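Local coordinates for putative ABC transporter amino acid-binding protein (Sinorhizobium meliloti, PDB 2Q88), which binds the compatible solute ectoine as the substrate-binding protein of an ABC transporter and so probably serves its uptake in osmoprotection, at residues Glu7-Gln12 against Arg72-Thr77; Gly67-Arg72 against Cys87-Tyr92; Ala100-Leu105 against Leu175-Leu180; Lys114-Ile119 against Gly133-Leu138; Leu159-Leu162 against Arg166-Val169. One frame throughout, in Å; residues are numbered along the deposited sequence.

Contact 1 (Glu7-Gln12 against Arg72-Thr77). With CD (cadmium ion), chain E.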
# COMPACT_ATOMS: atom_id res chain seq x y z
N GLU A 7 20.03 -3.96 -16.97
CA GLU A 7 20.75 -3.32 -18.08
C GLU A 7 19.80 -2.53 -18.98
O GLU A 7 20.12 -1.41 -19.38
CB GLU A 7 21.50 -4.36 -18.92
CG GLU A 7 22.58 -5.13 -18.17
CD GLU A 7 22.78 -6.53 -18.73
OE1 GLU A 7 22.85 -6.68 -19.98
OE2 GLU A 7 22.88 -7.49 -17.93
N GLU A 8 18.64 -3.12 -19.27
CA GLU A 8 17.60 -2.51 -20.10
C GLU A 8 17.07 -1.22 -19.48
O GLU A 8 16.87 -0.23 -20.18
CB GLU A 8 16.45 -3.49 -20.31
CG GLU A 8 16.84 -4.75 -21.08
CD GLU A 8 15.64 -5.59 -21.47
OE1 GLU A 8 14.81 -5.91 -20.59
OE2 GLU A 8 15.52 -5.93 -22.67
N LEU A 9 16.82 -1.26 -18.17
CA LEU A 9 16.35 -0.09 -17.43
C LEU A 9 17.41 1.01 -17.35
O LEU A 9 17.08 2.18 -17.45
CB LEU A 9 15.91 -0.49 -16.02
CG LEU A 9 14.70 -1.42 -15.92
CD1 LEU A 9 14.33 -1.64 -14.46
CD2 LEU A 9 13.50 -0.83 -16.68
N LYS A 10 18.66 0.61 -17.16
CA LYS A 10 19.76 1.57 -17.12
C LYS A 10 19.89 2.25 -18.48
O LYS A 10 20.07 3.47 -18.55
CB LYS A 10 21.07 0.89 -16.73
CG LYS A 10 21.10 0.37 -15.29
CD LYS A 10 22.36 -0.46 -15.03
CE LYS A 10 23.59 0.41 -14.81
NZ LYS A 10 24.80 -0.42 -14.44
N GLU A 11 19.76 1.48 -19.55
CA GLU A 11 19.91 2.02 -20.91
C GLU A 11 18.69 2.86 -21.30
O GLU A 11 18.81 3.82 -22.05
CB GLU A 11 20.16 0.91 -21.94
CG GLU A 11 21.43 0.09 -21.70
CD GLU A 11 22.74 0.90 -21.70
OE1 GLU A 11 23.75 0.37 -21.18
OE2 GLU A 11 22.77 2.05 -22.21
N GLN A 12 17.53 2.48 -20.76
CA GLN A 12 16.28 3.23 -20.91
C GLN A 12 16.36 4.59 -20.24
O GLN A 12 15.87 5.58 -20.78
CB GLN A 12 15.15 2.43 -20.25
CG GLN A 12 13.76 2.87 -20.63
CD GLN A 12 12.75 1.77 -20.39
OE1 GLN A 12 12.33 1.11 -21.34
NE2 GLN A 12 12.40 1.55 -19.14
N ARG A 72 3.62 -4.37 -18.18
CA ARG A 72 3.34 -2.95 -18.40
C ARG A 72 4.17 -2.05 -17.51
O ARG A 72 4.55 -0.95 -17.92
CB ARG A 72 1.85 -2.64 -18.25
CG ARG A 72 1.01 -3.16 -19.41
CD ARG A 72 -0.43 -2.69 -19.39
NE ARG A 72 -1.25 -3.40 -18.41
CZ ARG A 72 -1.92 -4.52 -18.67
NH1 ARG A 72 -1.86 -5.08 -19.87
NH2 ARG A 72 -2.66 -5.09 -17.71
N HIS A 73 4.46 -2.51 -16.29
CA HIS A 73 5.34 -1.76 -15.39
C HIS A 73 6.48 -2.64 -14.90
O HIS A 73 6.43 -3.88 -15.02
CB HIS A 73 4.53 -1.15 -14.25
CG HIS A 73 3.29 -0.46 -14.72
ND1 HIS A 73 2.03 -0.98 -14.54
CD2 HIS A 73 3.13 0.68 -15.43
CE1 HIS A 73 1.14 -0.18 -15.08
NE2 HIS A 73 1.77 0.84 -15.64
N ASP A 74 7.50 -2.00 -14.35
CA ASP A 74 8.73 -2.69 -13.95
C ASP A 74 8.69 -3.11 -12.48
O ASP A 74 9.28 -4.12 -12.10
CB ASP A 74 9.93 -1.80 -14.23
CG ASP A 74 10.02 -1.41 -15.70
OD1 ASP A 74 9.92 -2.33 -16.54
OD2 ASP A 74 10.17 -0.23 -16.11
N ALA A 75 8.00 -2.32 -11.66
CA ALA A 75 7.86 -2.60 -10.24
C ALA A 75 6.55 -2.03 -9.74
O ALA A 75 6.05 -1.06 -10.29
CB ALA A 75 9.03 -1.99 -9.46
N ILE A 76 5.98 -2.63 -8.69
CA ILE A 76 4.86 -2.01 -7.97
C ILE A 76 5.46 -1.39 -6.72
O ILE A 76 6.03 -2.10 -5.91
CB ILE A 76 3.79 -3.07 -7.59
CG1 ILE A 76 3.17 -3.69 -8.84
CG2 ILE A 76 2.71 -2.45 -6.73
CD1 ILE A 76 2.43 -5.02 -8.55
N THR A 77 5.34 -0.08 -6.56
CA THR A 77 5.92 0.58 -5.39
C THR A 77 4.83 1.45 -4.79
O THR A 77 4.82 2.66 -4.97
CB THR A 77 7.14 1.42 -5.78
OG1 THR A 77 6.74 2.38 -6.76
CG2 THR A 77 8.18 0.58 -6.52
CD CD E . 1.48 2.54 -17.48
O HOH W 1 10.18 -0.16 -18.76
O HOH W 2 3.51 3.30 -18.38
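Leu9 and Gln12 of helix 5-12 both approach Arg72-Thr77 at a single residue, Asp74, one by direct packing and the other through a water. Ahead of it, His73 faces a different task: its NE2 binds a cadmium ion at 2.5 Å, the metal lying at the ring edge and in its plane, while CB of Arg72 sits over one face of the imidazole. Ser57 and water 2 also bind this ion. Asp74 then turns toward the helix, its CG anti to the carbonyl carbon (chi1 -58°). Its carboxylate and the Leu9 side chain slide past each other in opposite directions, Asp74 OD2 3.4 Å from Leu9 CD2. Gln12 and Asp74 point at each other from opposite directions, Gln12 on an extended chain. Gln12 NE2 donates to water 1 at 2.8 Å, and that water donates in turn to Asp74 OD2 at 2.7 Å. The amide nitrogen is also bonded to Phe14 O. Asp74 OD2 takes a further hydrogen bond from Arg16 N, and OD1 forms a salt bridge with Lys5, so the buried carboxylate is held by a water, a backbone N-H and a lysine, which probably keeps it ionised. Ala75 and Thr77 continue as the edge partner of strand 14-19, and Ile76 packs on helix 64-69. Asp74 thus ties helix 5-12 to the start of a parallel sheet ordered 53-58, 14-19, 75-76, the 2-1-3 order of type II periplasmic-binding-protein lobes.

Contact 2 (Gly67-Arg72 against Cys87-Tyr92)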
# COMPACT_ATOMS: atom_id res chain seq x y z
N GLY A 67 -1.03 -5.85 -14.33
CA GLY A 67 -0.20 -5.02 -15.22
C GLY A 67 1.28 -5.36 -15.12
O GLY A 67 2.01 -5.32 -16.11
N LEU A 68 1.72 -5.71 -13.91
CA LEU A 68 3.09 -6.14 -13.68
C LEU A 68 3.36 -7.46 -14.43
O LEU A 68 4.32 -7.56 -15.20
CB LEU A 68 3.35 -6.30 -12.17
CG LEU A 68 4.77 -6.69 -11.75
CD1 LEU A 68 5.75 -5.57 -12.03
CD2 LEU A 68 4.81 -7.11 -10.29
N GLN A 69 2.48 -8.43 -14.25
CA GLN A 69 2.58 -9.71 -14.95
C GLN A 69 2.50 -9.55 -16.47
O GLN A 69 3.17 -10.29 -17.21
CB GLN A 69 1.51 -10.68 -14.44
CG GLN A 69 1.69 -11.06 -12.97
CD GLN A 69 0.66 -12.07 -12.45
OE1 GLN A 69 1.00 -12.96 -11.67
NE2 GLN A 69 -0.58 -11.92 -12.88
N ALA A 70 1.72 -8.58 -16.93
CA ALA A 70 1.58 -8.29 -18.36
C ALA A 70 2.78 -7.53 -18.92
O ALA A 70 2.88 -7.31 -20.13
CB ALA A 70 0.29 -7.52 -18.62
N GLY A 71 3.70 -7.12 -18.04
CA GLY A 71 4.91 -6.42 -18.44
C GLY A 71 4.71 -4.93 -18.68
O GLY A 71 5.54 -4.30 -19.32
N ARG A 72 3.62 -4.37 -18.18
CA ARG A 72 3.34 -2.95 -18.40
C ARG A 72 4.17 -2.05 -17.51
O ARG A 72 4.55 -0.95 -17.92
CB ARG A 72 1.85 -2.64 -18.25
CG ARG A 72 1.01 -3.16 -19.41
CD ARG A 72 -0.43 -2.69 -19.39
NE ARG A 72 -1.25 -3.40 -18.41
CZ ARG A 72 -1.92 -4.52 -18.67
NH1 ARG A 72 -1.86 -5.08 -19.87
NH2 ARG A 72 -2.66 -5.09 -17.71
N CYS A 87 2.42 -13.04 -2.86
CA CYS A 87 3.79 -13.56 -2.90
C CYS A 87 3.97 -14.65 -3.96
O CYS A 87 5.05 -14.77 -4.53
CB CYS A 87 4.19 -14.09 -1.51
SG CYS A 87 4.27 -12.75 -0.30
N ALA A 88 2.91 -15.39 -4.24
CA ALA A 88 2.93 -16.43 -5.28
C ALA A 88 2.92 -15.87 -6.70
O ALA A 88 3.31 -16.56 -7.64
CB ALA A 88 1.76 -17.37 -5.08
N ALA A 89 2.49 -14.61 -6.86
CA ALA A 89 2.27 -13.99 -8.17
C ALA A 89 3.41 -13.06 -8.60
O ALA A 89 3.59 -12.81 -9.79
CB ALA A 89 0.95 -13.23 -8.19
N VAL A 90 4.15 -12.55 -7.62
CA VAL A 90 5.22 -11.57 -7.86
C VAL A 90 6.49 -11.91 -7.07
O VAL A 90 6.45 -12.71 -6.14
CB VAL A 90 4.78 -10.14 -7.46
CG1 VAL A 90 3.59 -9.70 -8.28
CG2 VAL A 90 4.44 -10.07 -5.98
N ALA A 91 7.61 -11.30 -7.46
CA ALA A 91 8.85 -11.40 -6.71
C ALA A 91 9.02 -10.12 -5.88
O ALA A 91 9.35 -9.07 -6.41
CB ALA A 91 10.03 -11.57 -7.67
N TYR A 92 8.78 -10.24 -4.58
CA TYR A 92 8.86 -9.14 -3.63
C TYR A 92 10.28 -8.90 -3.15
O TYR A 92 11.06 -9.84 -2.99
CB TYR A 92 8.01 -9.45 -2.40
CG TYR A 92 6.57 -8.95 -2.45
CD1 TYR A 92 6.28 -7.59 -2.42
CD2 TYR A 92 5.51 -9.85 -2.44
CE1 TYR A 92 4.96 -7.13 -2.43
CE2 TYR A 92 4.19 -9.41 -2.45
CZ TYR A 92 3.92 -8.06 -2.46
OH TYR A 92 2.62 -7.64 -2.46
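Leu68 and Gln69, near the end of helix 64-69, touch Val90 and Ala89 in the turn that leads into strand 91-92. Leu68 extends from the helix with CG anti to the backbone N (chi1 -177°), which sends its CD2 methyl against CG1 of Val90. The two side chains cross at about a right angle, and the 3.5 Å between Leu68 CD2 and Val90 CG1 is tighter than usual for methyl groups. The other methyl of Val90, CG2, lies over one face of the Tyr92 ring, toward its rim. Gln69, exposed, reaches across on an extended chain, and its amide end comes beside the backbone carbonyl and CB of Ala89. At Gly71 the helix is closed by a Schellman motif: phi is positive (81°), Arg72 N bonds to Gly67 O at 2.8 Å, and Gly71 N bonds to Leu68 O at 2.9 Å. Around this junction, Ile65 of the same helix packs on Ala89 and Val90, while Ala206 receives Leu68, Val90 and Tyr92. Strand 206-207, to which Ala206 belongs, pairs antiparallel with strand 91-92, so the end of helix 64-69 rests against a two-stranded sheet; beyond it, Cys87 in helix 84-87 is disulfide-bonded to Cys254 of helix 250-254.

Contact 3 (Ala100-Leu105 against Leu175-Leu180)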
# COMPACT_ATOMS: atom_id res chain seq x y z
N ALA A 100 -0.74 -0.86 10.29
CA ALA A 100 -1.98 -1.49 10.72
C ALA A 100 -3.13 -0.90 9.90
O ALA A 100 -2.94 0.06 9.15
CB ALA A 100 -2.18 -1.22 12.19
N GLU A 101 -4.33 -1.47 10.05
CA GLU A 101 -5.51 -1.01 9.34
C GLU A 101 -6.35 -0.12 10.25
O GLU A 101 -6.36 -0.31 11.47
CB GLU A 101 -6.36 -2.20 8.84
CG GLU A 101 -5.63 -3.22 7.99
CD GLU A 101 -5.50 -2.78 6.54
OE1 GLU A 101 -5.48 -1.56 6.29
OE2 GLU A 101 -5.45 -3.65 5.64
N ALA A 102 -7.05 0.84 9.65
CA ALA A 102 -7.90 1.76 10.40
C ALA A 102 -9.29 1.89 9.77
O ALA A 102 -9.51 1.47 8.64
CB ALA A 102 -7.23 3.13 10.52
N PHE A 103 -10.23 2.46 10.54
CA PHE A 103 -11.55 2.85 10.05
C PHE A 103 -11.74 4.35 10.20
O PHE A 103 -11.35 4.92 11.23
CB PHE A 103 -12.65 2.24 10.93
CG PHE A 103 -12.87 0.77 10.75
CD1 PHE A 103 -12.41 0.08 9.65
CD2 PHE A 103 -13.62 0.08 11.71
CE1 PHE A 103 -12.66 -1.31 9.51
CE2 PHE A 103 -13.88 -1.28 11.57
CZ PHE A 103 -13.38 -1.97 10.48
N ALA A 104 -12.36 4.96 9.20
CA ALA A 104 -12.94 6.29 9.31
C ALA A 104 -14.44 6.07 9.47
O ALA A 104 -15.06 5.36 8.68
CB ALA A 104 -12.64 7.10 8.05
N LEU A 105 -15.00 6.70 10.50
CA LEU A 105 -16.34 6.41 11.01
C LEU A 105 -17.09 7.71 11.28
O LEU A 105 -16.47 8.78 11.38
CB LEU A 105 -16.18 5.64 12.34
CG LEU A 105 -16.46 4.15 12.60
CD1 LEU A 105 -16.79 3.34 11.37
CD2 LEU A 105 -15.34 3.51 13.39
N LEU A 175 -1.94 5.14 8.81
CA LEU A 175 -1.28 6.36 8.35
C LEU A 175 -2.03 7.09 7.24
O LEU A 175 -2.03 8.33 7.21
CB LEU A 175 0.16 6.08 7.94
CG LEU A 175 1.13 5.78 9.08
CD1 LEU A 175 2.37 5.11 8.52
CD2 LEU A 175 1.52 7.06 9.84
N SER A 176 -2.67 6.34 6.35
CA SER A 176 -3.47 6.92 5.25
C SER A 176 -4.75 7.58 5.75
O SER A 176 -5.14 8.65 5.27
CB SER A 176 -3.84 5.84 4.22
OG SER A 176 -2.70 5.17 3.70
N ILE A 177 -5.44 6.91 6.68
CA ILE A 177 -6.68 7.45 7.25
C ILE A 177 -6.36 8.73 8.03
O ILE A 177 -7.03 9.74 7.83
CB ILE A 177 -7.40 6.39 8.15
CG1 ILE A 177 -8.10 5.31 7.30
CG2 ILE A 177 -8.42 7.04 9.06
CD1 ILE A 177 -9.25 5.83 6.37
N ASN A 178 -5.35 8.68 8.90
CA ASN A 178 -4.95 9.85 9.69
C ASN A 178 -4.58 11.06 8.84
O ASN A 178 -4.94 12.19 9.15
CB ASN A 178 -3.80 9.51 10.64
CG ASN A 178 -4.24 8.74 11.88
OD1 ASN A 178 -5.41 8.74 12.25
ND2 ASN A 178 -3.29 8.08 12.52
N ASP A 179 -3.84 10.82 7.76
CA ASP A 179 -3.45 11.89 6.86
C ASP A 179 -4.67 12.51 6.17
O ASP A 179 -4.83 13.74 6.13
CB ASP A 179 -2.47 11.35 5.83
CG ASP A 179 -1.82 12.44 5.03
OD1 ASP A 179 -2.18 12.58 3.84
OD2 ASP A 179 -0.96 13.22 5.50
N LEU A 180 -5.55 11.64 5.67
CA LEU A 180 -6.76 12.06 4.96
C LEU A 180 -7.72 12.84 5.85
O LEU A 180 -8.20 13.91 5.46
CB LEU A 180 -7.44 10.83 4.35
CG LEU A 180 -8.85 10.91 3.75
CD1 LEU A 180 -8.86 11.76 2.48
CD2 LEU A 180 -9.36 9.50 3.48
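Ala102 and Ile177 mark the nearest backbone approach of strand 101-105 and helix 175-180, their CA atoms 6.6 Å apart. The axes of these short segments come within 7.8 Å and run at 32° to each other in roughly the same direction, so the helix lies along the strand and not across it. The small residues Ala102 and Ala104, two apart and both directing CB at the helix, are consistent with so close an approach. Ile177 fills the interface almost alone. Its CG1 is anti to the carbonyl carbon (chi1 -75°), and this branch runs along the strand, with Ile177 CG1 4.0 Å from Ala102 CB and Ile177 CD1 at the same 4.0 Å from Ala104 CB. The second branch, Ile177 CG2, is set against the backbone between them, 4.2 Å from Phe103 O. No hydrogen bond crosses; the side-chain contacts are apolar and buried, and Ile177 also packs on Leu172 and Val191 of the flanking strands. On the reverse side of the strand Glu101 and Phe103 point away from the helix, Phe103 meeting the Tyr116 ring edge-to-face. Strands 169-173 and 189-192 both pair antiparallel with strand 98-106, one on each flank, and helix 174-184 connects them. The contact is thus the inside of a beta-alpha-beta crossover passing over an inserted antiparallel strand, as in type II periplasmic-binding-protein folds.

Contact 4 (Lys114-Ile119 against Gly133-Leu138). With 4CS ((4S)-2-methyl-1,4,5,6-tetrahydropyrimidine-4-carboxylic acid), chain F.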
# COMPACT_ATOMS: atom_id res chain seq x y z
N LYS A 114 -15.98 -1.75 15.41
CA LYS A 114 -14.59 -1.77 15.89
C LYS A 114 -13.74 -2.84 15.19
O LYS A 114 -12.51 -2.84 15.28
CB LYS A 114 -14.54 -1.99 17.42
CG LYS A 114 -15.33 -0.99 18.25
CD LYS A 114 -15.39 -1.45 19.70
CE LYS A 114 -16.33 -0.58 20.55
NZ LYS A 114 -16.40 -1.08 21.97
N SER A 115 -14.41 -3.78 14.52
CA SER A 115 -13.74 -4.88 13.83
C SER A 115 -14.47 -5.17 12.53
O SER A 115 -15.60 -4.71 12.34
CB SER A 115 -13.75 -6.14 14.72
OG SER A 115 -15.05 -6.68 14.86
N TYR A 116 -13.85 -5.94 11.63
CA TYR A 116 -14.53 -6.29 10.38
C TYR A 116 -15.71 -7.21 10.64
O TYR A 116 -16.67 -7.22 9.87
CB TYR A 116 -13.57 -6.90 9.37
CG TYR A 116 -12.59 -5.91 8.81
CD1 TYR A 116 -11.28 -5.86 9.28
CD2 TYR A 116 -12.96 -5.00 7.81
CE1 TYR A 116 -10.35 -4.94 8.76
CE2 TYR A 116 -12.03 -4.07 7.28
CZ TYR A 116 -10.73 -4.05 7.77
OH TYR A 116 -9.79 -3.14 7.28
N LYS A 117 -15.64 -7.97 11.73
CA LYS A 117 -16.74 -8.83 12.18
C LYS A 117 -17.97 -8.00 12.55
O LYS A 117 -19.09 -8.38 12.24
CB LYS A 117 -16.31 -9.68 13.37
CG LYS A 117 -17.28 -10.79 13.73
CD LYS A 117 -16.69 -11.67 14.82
CE LYS A 117 -16.89 -11.04 16.19
NZ LYS A 117 -18.33 -10.96 16.55
N ASP A 118 -17.75 -6.86 13.19
CA ASP A 118 -18.84 -5.97 13.59
C ASP A 118 -19.64 -5.52 12.37
O ASP A 118 -20.86 -5.38 12.44
CB ASP A 118 -18.29 -4.77 14.34
CG ASP A 118 -17.86 -5.10 15.75
OD1 ASP A 118 -18.32 -6.13 16.29
OD2 ASP A 118 -17.08 -4.39 16.41
N ILE A 119 -18.94 -5.31 11.26
CA ILE A 119 -19.57 -4.91 10.02
C ILE A 119 -20.35 -6.06 9.42
O ILE A 119 -21.46 -5.87 8.93
CB ILE A 119 -18.52 -4.40 9.00
CG1 ILE A 119 -17.69 -3.26 9.59
CG2 ILE A 119 -19.20 -3.93 7.70
CD1 ILE A 119 -16.44 -2.95 8.79
N GLY A 133 -7.87 -4.43 -2.62
CA GLY A 133 -7.05 -4.09 -1.46
C GLY A 133 -7.18 -5.05 -0.30
O GLY A 133 -8.14 -5.82 -0.22
N THR A 134 -6.22 -4.99 0.63
CA THR A 134 -6.27 -5.83 1.83
C THR A 134 -7.52 -5.62 2.66
O THR A 134 -8.04 -6.57 3.24
CB THR A 134 -5.04 -5.63 2.74
OG1 THR A 134 -4.78 -4.23 2.89
CG2 THR A 134 -3.78 -6.19 2.08
N GLU A 135 -7.99 -4.37 2.77
CA GLU A 135 -9.18 -4.09 3.59
C GLU A 135 -10.41 -4.76 3.02
O GLU A 135 -11.20 -5.33 3.76
CB GLU A 135 -9.44 -2.59 3.72
CG GLU A 135 -8.29 -1.83 4.36
CD GLU A 135 -7.18 -1.57 3.37
OE1 GLU A 135 -7.44 -1.69 2.15
OE2 GLU A 135 -6.06 -1.24 3.81
N GLU A 136 -10.56 -4.67 1.70
CA GLU A 136 -11.67 -5.32 1.02
C GLU A 136 -11.69 -6.82 1.30
O GLU A 136 -12.74 -7.39 1.63
CB GLU A 136 -11.62 -5.04 -0.49
CG GLU A 136 -12.74 -5.68 -1.29
CD GLU A 136 -12.50 -5.61 -2.78
OE1 GLU A 136 -13.41 -5.13 -3.50
OE2 GLU A 136 -11.42 -6.05 -3.24
N LYS A 137 -10.53 -7.47 1.16
CA LYS A 137 -10.41 -8.91 1.43
C LYS A 137 -10.71 -9.25 2.90
O LYS A 137 -11.37 -10.25 3.18
CB LYS A 137 -9.03 -9.43 1.02
CG LYS A 137 -8.86 -10.96 1.16
CD LYS A 137 -9.70 -11.74 0.16
CE LYS A 137 -9.57 -13.26 0.38
NZ LYS A 137 -10.30 -14.03 -0.65
N LEU A 138 -10.24 -8.42 3.83
CA LEU A 138 -10.54 -8.64 5.25
C LEU A 138 -12.02 -8.55 5.56
O LEU A 138 -12.53 -9.31 6.39
CB LEU A 138 -9.76 -7.66 6.14
CG LEU A 138 -8.24 -7.83 6.21
CD1 LEU A 138 -7.61 -6.64 6.90
CD2 LEU A 138 -7.85 -9.15 6.90
O 4CS F . -4.00 -3.87 -0.54
C 4CS F . -3.09 -3.17 -0.09
OXT 4CS F . -1.91 -3.52 -0.23
CA 4CS F . -3.42 -1.88 0.66
CB 4CS F . -4.57 -1.11 0.04
CAD 4CS F . -4.86 0.14 0.88
NAG 4CS F . -3.62 0.95 1.01
CAI 4CS F . -2.35 0.35 0.95
CAA 4CS F . -1.08 1.21 1.07
N 4CS F . -2.22 -1.03 0.75
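Tyr116 in the first turn of helix 116-121 lies against Glu135 and Leu138 of helix 134-141, the helix whose N-terminal amide holds the ectoine carboxylate in this type II periplasmic-binding-protein fold. From Tyr116 CB, which passes 4.0 Å from Leu138 O, the tyrosine leads its ring beneath Leu138. Leu138 CB stands over one face in a CH-pi contact, 3.9 Å from the centroid of the Tyr116 ring and 15° off its normal. Tyr116 CE1 meets Leu138 CD1 at 3.7 Å, and Tyr116 CE2 comes 3.8 Å from Glu135 O. At the tip, Tyr116 OH rests on the aliphatic part of Glu135, 3.5 Å from Glu135 CG, and is hydrogen-bonded to Ser171 OG. With an alanine in place of Tyr116, Ser171 would probably lose this mate and the face of Leu138 now against the ring would lose its cover. The start of the tyrosine's helix is fixed by a capping box of Ser115 and Asp118: Asp118 N donates to Ser115 OG, and Asp118 OD2 accepts from Lys114 N through its anti lone pair, with a weak bond from Ser115 N. Glu135 bends at chi2 (79°), bringing its carboxylate to the ligand ring, with Glu135 OE1 3.4 Å from the ectoine carbon CAD. Gly133 is the N-cap of helix 134-141. Just beyond it, Thr134 N donates to carboxylate oxygen O of the ectoine (4CS O) at 2.7 Å.

Contact 5 (Leu159-Leu162 against Arg166-Val169)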
# COMPACT_ATOMS: atom_id res chain seq x y z
N LEU A 159 -14.03 9.56 1.89
CA LEU A 159 -14.50 10.52 2.88
C LEU A 159 -15.82 11.16 2.48
O LEU A 159 -16.72 11.31 3.30
CB LEU A 159 -13.44 11.59 3.14
CG LEU A 159 -13.39 12.13 4.57
CD1 LEU A 159 -12.81 11.08 5.51
CD2 LEU A 159 -12.54 13.36 4.56
N LYS A 160 -15.94 11.52 1.20
CA LYS A 160 -17.19 12.09 0.68
C LYS A 160 -18.36 11.10 0.78
O LYS A 160 -19.47 11.48 1.15
CB LYS A 160 -16.98 12.60 -0.76
CG LYS A 160 -18.12 13.45 -1.33
CD LYS A 160 -18.39 14.71 -0.51
CE LYS A 160 -19.54 15.51 -1.11
NZ LYS A 160 -20.32 16.22 -0.05
N MET A 161 -18.10 9.82 0.50
CA MET A 161 -19.12 8.78 0.64
C MET A 161 -19.57 8.57 2.08
O MET A 161 -20.74 8.32 2.34
CB MET A 161 -18.61 7.45 0.10
CG MET A 161 -19.06 7.15 -1.29
SD MET A 161 -18.40 5.56 -1.77
CE MET A 161 -17.32 6.06 -3.12
N LEU A 162 -18.61 8.64 3.00
CA LEU A 162 -18.85 8.54 4.44
C LEU A 162 -19.69 9.73 4.90
O LEU A 162 -20.70 9.56 5.57
CB LEU A 162 -17.51 8.55 5.17
CG LEU A 162 -17.21 7.71 6.41
CD1 LEU A 162 -16.30 8.52 7.30
CD2 LEU A 162 -18.47 7.26 7.17
N ARG A 166 -23.31 7.19 2.09
CA ARG A 166 -23.32 6.06 1.16
C ARG A 166 -22.58 4.84 1.73
O ARG A 166 -22.83 3.69 1.33
CB ARG A 166 -22.74 6.48 -0.20
CG ARG A 166 -23.51 7.63 -0.88
CD ARG A 166 -24.99 7.34 -1.08
NE ARG A 166 -25.76 8.54 -1.43
CZ ARG A 166 -27.04 8.52 -1.78
NH1 ARG A 166 -27.71 7.37 -1.84
NH2 ARG A 166 -27.67 9.65 -2.08
N ILE A 167 -21.68 5.10 2.68
CA ILE A 167 -21.04 4.04 3.46
C ILE A 167 -21.06 4.40 4.95
O ILE A 167 -21.24 5.57 5.31
CB ILE A 167 -19.58 3.77 2.96
CG1 ILE A 167 -18.73 5.05 3.02
CG2 ILE A 167 -19.58 3.18 1.54
CD1 ILE A 167 -17.28 4.84 2.60
N ASP A 168 -20.88 3.41 5.80
CA ASP A 168 -20.82 3.63 7.25
C ASP A 168 -19.39 3.66 7.81
O ASP A 168 -19.14 4.16 8.91
CB ASP A 168 -21.62 2.56 7.97
CG ASP A 168 -23.08 2.58 7.58
OD1 ASP A 168 -23.78 3.54 7.96
OD2 ASP A 168 -23.60 1.69 6.87
N VAL A 169 -18.47 3.11 7.04
CA VAL A 169 -17.07 3.05 7.44
C VAL A 169 -16.22 3.07 6.18
O VAL A 169 -16.59 2.48 5.17
CB VAL A 169 -16.78 1.77 8.30
CG1 VAL A 169 -17.38 0.52 7.68
CG2 VAL A 169 -15.29 1.56 8.50
O HOH W 3 -22.44 7.42 6.82
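Met161 O accepts from both Arg166 and Ile167, and these two bonds fold the chain back on the end of helix 155-164. Arg166 N lies 2.8 Å from Met161 O, in the carbonyl plane; Ile167 N, 3.4 Å from the same Met161 O, makes a weak bond. One residue later the carbonyl of Leu162 is served by water instead: water 3 donates to Leu162 O at 3.0 Å and to Ile167 O at 2.7 Å, so a single molecule ties the two backbones together. Of the charged side chains, Asp168 OD2 accepts from Lys126 N, and Lys160 forms a salt bridge with Asp164. Packing backs these bonds. Ile167 places CG1 between its backbone N and carbonyl carbon (chi1 58°), a rotation that carries this branch onto the helix, where Ile167 CG1 is 3.8 Å from Met161 CB and 3.6 Å from Leu162 N. The Arg166 and Met161 side chains cross at about a right angle, Arg166 CB 3.9 Å from Met161 CG, and Leu162 CD2 reaches Asp168 O at 3.6 Å. A glycine at Ile167 would probably open a gap beside Met161 and Leu162 and leave the loop held to the helix chiefly by backbone and water bonds. Val169 then enters the sheet beside Gly128. This return from helix 155-164 to strand 169-173 is the second half of a beta-alpha-beta crossover that starts at strand 149-151 and passes strand 127-129.

In the fold
From the N terminus, contact 1 closes the first long loop, bringing the opening helix back to strand 75-76. Contact 2 crosses it: Gly67-Arg72 runs up to its second segment, sharing Arg72, and Cys87-Tyr92 lies beyond; the two meet where Leu68 packs on His73, Asp74 and Ile76. The chain then enters the other lobe, where contact 3 closes a loop from strand 98-106 to helix 174-184. Contacts 4 and 5 are nested in it, one after the other. Phe103 and Val169 link contact 3 to contact 5, Ile119 and Val169 join contacts 4 and 5, and Glu101 with Thr134 ties contact 3 to contact 4. Ectoine lies between the lobes.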